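Local atomic coordinates of F5/8 type C domain protein (Clostridium perfringens, PDB entry 7JRM), a protein that probably recognises mucin glycans through its carbohydrate-binding module, as part of the ZmpB O-glycopeptidase. Residues T148-D153 with H215-A219; A94-S98 with G129-Y133. One frame throughout, in Å; residues are numbered along the deposited sequence.

Contact 1: T148-D153 with H215-A219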
loop_
_atom_site.group_PDB
_atom_site.type_symbol
_atom_site.label_atom_id
_atom_site.label_comp_id
_atom_site.label_asym_id
_atom_site.label_seq_id
_atom_site.Cartn_x
_atom_site.Cartn_y
_atom_site.Cartn_z
ATOM N N THR A 148 31.034 -7.338 -4.418
ATOM C CA THR A 148 31.896 -7.714 -3.307
ATOM C C THR A 148 32.681 -6.505 -2.816
ATOM O O THR A 148 32.929 -5.559 -3.567
ATOM C CB THR A 148 32.868 -8.834 -3.705
ATOM O OG1 THR A 148 33.589 -9.280 -2.550
ATOM C CG2 THR A 148 33.859 -8.339 -4.751
ATOM N N TRP A 149 33.051 -6.552 -1.539
ATOM C CA TRP A 149 34.070 -5.685 -0.970
ATOM C C TRP A 149 35.378 -6.461 -0.878
ATOM O O TRP A 149 35.383 -7.671 -0.639
ATOM C CB TRP A 149 33.669 -5.185 0.420
ATOM C CG TRP A 149 32.530 -4.208 0.439
ATOM C CD1 TRP A 149 31.243 -4.457 0.818
ATOM C CD2 TRP A 149 32.580 -2.819 0.084
ATOM N NE1 TRP A 149 30.487 -3.315 0.714
ATOM C CE2 TRP A 149 31.284 -2.295 0.266
ATOM C CE3 TRP A 149 33.592 -1.971 -0.373
ATOM C CZ2 TRP A 149 30.974 -0.961 0.006
ATOM C CZ3 TRP A 149 33.282 -0.645 -0.631
ATOM C CH2 TRP A 149 31.985 -0.154 -0.441
ATOM N N VAL A 150 36.493 -5.759 -1.077
ATOM C CA VAL A 150 37.809 -6.383 -1.032
ATOM C C VAL A 150 38.752 -5.513 -0.215
ATOM O O VAL A 150 38.569 -4.296 -0.103
ATOM C CB VAL A 150 38.387 -6.629 -2.444
ATOM C CG1 VAL A 150 37.568 -7.677 -3.182
ATOM C CG2 VAL A 150 38.448 -5.329 -3.232
ATOM N N GLY A 151 39.767 -6.146 0.358
ATOM C CA GLY A 151 40.746 -5.426 1.144
ATOM C C GLY A 151 41.596 -6.380 1.953
ATOM O O GLY A 151 41.376 -7.595 1.969
ATOM N N ILE A 152 42.583 -5.797 2.626
ATOM C CA ILE A 152 43.459 -6.552 3.514
ATOM C C ILE A 152 42.745 -6.764 4.842
ATOM O O ILE A 152 42.217 -5.814 5.434
ATOM C CB ILE A 152 44.795 -5.819 3.709
ATOM C CG1 ILE A 152 45.568 -5.746 2.389
ATOM C CG2 ILE A 152 45.631 -6.500 4.784
ATOM C CD1 ILE A 152 46.337 -7.005 2.058
ATOM N N ASP A 153 42.718 -8.011 5.310
ATOM C CA ASP A 153 42.075 -8.315 6.582
ATOM C C ASP A 153 42.788 -7.596 7.720
ATOM O O ASP A 153 44.012 -7.444 7.713
ATOM C CB ASP A 153 42.067 -9.825 6.827
ATOM C CG ASP A 153 41.269 -10.212 8.057
ATOM O OD1 ASP A 153 40.026 -10.115 8.023
ATOM O OD2 ASP A 153 41.886 -10.619 9.063
ATOM N N HIS A 215 46.716 -11.536 4.033
ATOM C CA HIS A 215 45.362 -11.922 4.412
ATOM C C HIS A 215 44.373 -11.054 3.646
ATOM O O HIS A 215 44.341 -9.833 3.831
ATOM C CB HIS A 215 45.159 -11.773 5.918
ATOM C CG HIS A 215 45.987 -12.711 6.742
ATOM N ND1 HIS A 215 45.659 -13.049 8.037
ATOM C CD2 HIS A 215 47.129 -13.379 6.457
ATOM C CE1 HIS A 215 46.561 -13.887 8.514
ATOM N NE2 HIS A 215 47.466 -14.103 7.576
ATOM N N ALA A 216 43.572 -11.676 2.783
ATOM C CA ALA A 216 42.652 -10.957 1.915
ATOM C C ALA A 216 41.239 -11.488 2.094
ATOM O O ALA A 216 41.037 -12.691 2.288
ATOM C CB ALA A 216 43.069 -11.074 0.445
ATOM N N ASP A 217 40.261 -10.587 2.018
ATOM C CA ASP A 217 38.857 -10.932 2.187
ATOM C C ASP A 217 38.058 -10.540 0.954
ATOM O O ASP A 217 38.224 -9.441 0.416
ATOM C CB ASP A 217 38.244 -10.235 3.406
ATOM C CG ASP A 217 38.933 -10.599 4.697
ATOM O OD1 ASP A 217 39.417 -11.744 4.818
ATOM O OD2 ASP A 217 38.975 -9.738 5.598
ATOM N N TRP A 218 37.187 -11.449 0.516
ATOM C CA TRP A 218 36.096 -11.114 -0.395
ATOM C C TRP A 218 34.866 -10.879 0.478
ATOM O O TRP A 218 34.036 -11.762 0.688
ATOM C CB TRP A 218 35.873 -12.221 -1.422
ATOM C CG TRP A 218 37.079 -12.534 -2.256
ATOM C CD1 TRP A 218 38.053 -13.447 -1.978
ATOM C CD2 TRP A 218 37.434 -11.938 -3.510
ATOM N NE1 TRP A 218 38.995 -13.455 -2.978
ATOM C CE2 TRP A 218 38.638 -12.537 -3.931
ATOM C CE3 TRP A 218 36.851 -10.955 -4.316
ATOM C CZ2 TRP A 218 39.271 -12.183 -5.121
ATOM C CZ3 TRP A 218 37.481 -10.607 -5.498
ATOM C CH2 TRP A 218 38.678 -11.220 -5.890
ATOM N N ALA A 219 34.769 -9.662 1.007
ATOM C CA ALA A 219 33.757 -9.343 2.006
ATOM C C ALA A 219 32.402 -9.110 1.352
ATOM O O ALA A 219 32.292 -8.351 0.382
ATOM C CB ALA A 219 34.175 -8.114 2.810
HETATM O O HOH W 1 43.031 -12.947 8.899
#

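Contact 2: A94-S98 with G129-Y133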
loop_
_atom_site.group_PDB
_atom_site.type_symbol
_atom_site.label_atom_id
_atom_site.label_comp_id
_atom_site.label_asym_id
_atom_site.label_seq_id
_atom_site.Cartn_x
_atom_site.Cartn_y
_atom_site.Cartn_z
ATOM N N ALA A 94 39.436 -24.197 -5.208
ATOM C CA ALA A 94 39.994 -23.126 -4.394
ATOM C C ALA A 94 41.462 -23.406 -4.120
ATOM O O ALA A 94 41.809 -24.479 -3.618
ATOM C CB ALA A 94 39.229 -22.978 -3.075
ATOM N N THR A 95 42.314 -22.443 -4.454
ATOM C CA THR A 95 43.724 -22.475 -4.101
ATOM C C THR A 95 44.022 -21.321 -3.155
ATOM O O THR A 95 43.324 -20.303 -3.156
ATOM C CB THR A 95 44.626 -22.384 -5.339
ATOM O OG1 THR A 95 44.522 -21.076 -5.913
ATOM C CG2 THR A 95 44.217 -23.421 -6.372
ATOM N N ILE A 96 45.058 -21.489 -2.341
ATOM C CA ILE A 96 45.409 -20.498 -1.331
ATOM C C ILE A 96 46.893 -20.635 -1.021
ATOM O O ILE A 96 47.416 -21.747 -0.899
ATOM C CB ILE A 96 44.531 -20.658 -0.069
ATOM C CG1 ILE A 96 44.925 -19.640 1.002
ATOM C CG2 ILE A 96 44.604 -22.081 0.470
ATOM C CD1 ILE A 96 43.853 -19.427 2.053
ATOM N N GLY A 97 47.576 -19.493 -0.908
ATOM C CA GLY A 97 49.014 -19.513 -0.704
ATOM C C GLY A 97 49.427 -19.967 0.682
ATOM O O GLY A 97 50.498 -20.558 0.850
ATOM N N SER A 98 48.598 -19.701 1.687
ATOM C CA SER A 98 48.910 -20.072 3.059
ATOM C C SER A 98 47.613 -20.244 3.833
ATOM O O SER A 98 46.686 -19.443 3.688
ATOM C CB SER A 98 49.797 -19.022 3.736
ATOM O OG SER A 98 50.238 -19.466 5.006
ATOM N N GLY A 129 37.336 -15.548 3.284
ATOM C CA GLY A 129 38.658 -15.199 3.748
ATOM C C GLY A 129 39.693 -16.116 3.129
ATOM O O GLY A 129 39.636 -17.335 3.297
ATOM N N THR A 130 40.641 -15.522 2.408
ATOM C CA THR A 130 41.643 -16.291 1.683
ATOM C C THR A 130 43.007 -15.636 1.887
ATOM O O THR A 130 43.179 -14.759 2.737
ATOM C CB THR A 130 41.266 -16.412 0.199
ATOM O OG1 THR A 130 42.120 -17.372 -0.437
ATOM C CG2 THR A 130 41.394 -15.066 -0.507
ATOM N N HIS A 131 43.981 -16.073 1.090
ATOM C CA HIS A 131 45.368 -15.658 1.252
ATOM C C HIS A 131 46.069 -15.805 -0.090
ATOM O O HIS A 131 45.967 -16.856 -0.728
ATOM C CB HIS A 131 46.058 -16.511 2.324
ATOM C CG HIS A 131 47.357 -15.949 2.814
ATOM N ND1 HIS A 131 48.442 -15.753 1.988
ATOM C CD2 HIS A 131 47.750 -15.565 4.052
ATOM C CE1 HIS A 131 49.445 -15.262 2.694
ATOM N NE2 HIS A 131 49.051 -15.137 3.948
ATOM N N SER A 132 46.760 -14.752 -0.519
ATOM C CA SER A 132 47.506 -14.813 -1.769
ATOM C C SER A 132 48.634 -15.833 -1.656
ATOM O O SER A 132 49.208 -16.035 -0.583
ATOM C CB SER A 132 48.069 -13.436 -2.121
ATOM O OG SER A 132 49.376 -13.272 -1.598
ATOM N N TYR A 133 48.937 -16.508 -2.764
ATOM C CA TYR A 133 48.194 -16.403 -4.018
ATOM C C TYR A 133 46.972 -17.314 -3.963
ATOM O O TYR A 133 47.054 -18.434 -3.460
ATOM C CB TYR A 133 49.094 -16.772 -5.202
ATOM C CG TYR A 133 48.440 -16.652 -6.561
ATOM C CD1 TYR A 133 47.861 -17.756 -7.175
ATOM C CD2 TYR A 133 48.415 -15.439 -7.236
ATOM C CE1 TYR A 133 47.268 -17.653 -8.419
ATOM C CE2 TYR A 133 47.823 -15.326 -8.481
ATOM C CZ TYR A 133 47.251 -16.436 -9.067
ATOM O OH TYR A 133 46.661 -16.329 -10.305
#

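Contact 1: T148-D153 with H215-A219
His215 meets Asp153 at the start of strand 215-219, which pairs antiparallel with 148-152. Its carbonyl O accepts from Asp153 N at 2.9 Å, and a water bridges the rest of the pair, donating to Asp153 OD2 and hydrogen-bonded to His215 ND1. Asp153 OD2 is also bound by His155 N. One residue on, Ala216 lies across from Ile152, its methyl small enough for the inner face, where Phe166 of strand 163-170 packs. Asp217 N then reaches Gly151 O over a longer 3.2 Å; the extended backbone of Gly151 (phi 166°) is one that residues with a CB rarely adopt.

The Asp217 carboxylate sits beside that of Asp153. Asp217 OD2 and Asp153 OD1 lie 2.7 Å apart, with the two carboxylate planes turned 76° against each other. Asp153 has CG anti to its backbone N (chi1 -173°), which swings OD1 over toward Asp217; Asp153 OD1 also takes a weak hydrogen bond from Arg113 N.

Trp218 turns its indole to the same face as Ala216. Val150 CG1 packs obliquely against it, 3.5 Å from CE3, and Thr148 CG2 meets the ring at its edge, in plane; Phe166 completes the cluster edge-to-face. Ala219 closes the register with two bonds to Trp149: Trp149 N to Ala219 O at 2.7 Å, and Ala219 N to Trp149 O at 2.7 Å, the latter more bent. Trp149 O is gripped twice, since Thr148 OG1 reaches it from the opposite face of its plane at 3.1 Å. The Ala219 methyl lies 3.8 Å from Trp149 CB, while the Trp149 indole leads off toward Lys187 and Phe124.

Apolar Val150, Ala216 and Trp218 thus line one face of this NPCBM-domain sheet. The other mixes apolar Ala219 with two buried acids, so close that one is probably protonated, with a raised pKa.

Contact 2: A94-S98 with G129-Y133
Ser132 O collects one sound hydrogen bond and two weaker contacts. His131 ND1 donates to it at 2.7 Å, the oxygen lying in the plane of the imidazole, Gly97 CA approaches from the other segment in a CA-H...O contact of 3.5 Å, and Asn211 adds a weak hydrogen bond. Having no side chain, Gly97 can press against the cis peptide between Ser132 and Tyr133, whose carbonyl is this oxygen; a CB would clash with it. Gly97 N also donates to His131 O at 3.1 Å, almost straight at 170°, though from above the carbonyl plane.

The imidazole, fixed by ND1, offers one face to Ser98, whose CB stands 3.8 Å from the ring centroid, only 3° off the normal: a CH-pi contact. Ile96 crosses the His131 side chain at about a right angle. With CG1 anti to its backbone N (chi1 179°), it brings CG1 to 3.6 Å from His131 CB and CD1 to 3.7 Å from Thr130 OG1, whose polar partner is Ser134 OG.

Buried His131 N and Ser98 O have no partner in the model: Ile96 CD1 lies against the first and His131 CB against the second, which probably costs some stability. Meanwhile Ser132 OG bonds Asp214, a calcium ligand, which joins this turn to the metal site.

Both contacts belong to one NPCBM/NEW2 domain and meet in one sheet, because strand 127-131 neighbours strand 215-224: Ala216 O and Thr130 N probably hydrogen-bond at 2.9 Å, and the imidazoles of His215 and His131 touch. Contact 1 is core, a pairing within two long strands of the domain's sheet, with indole packing and buried acids. Contact 2 is partly exposed; there strand 93-95, at the edge of a second sheet, has passed into a turn, and one backbone bond, a CH-pi contact and an isoleucine do the joining. The side chain of Ile152 lies about 7 Å and that of Ser132 about 5 Å from the calcium ion; neither residue is among its ligands.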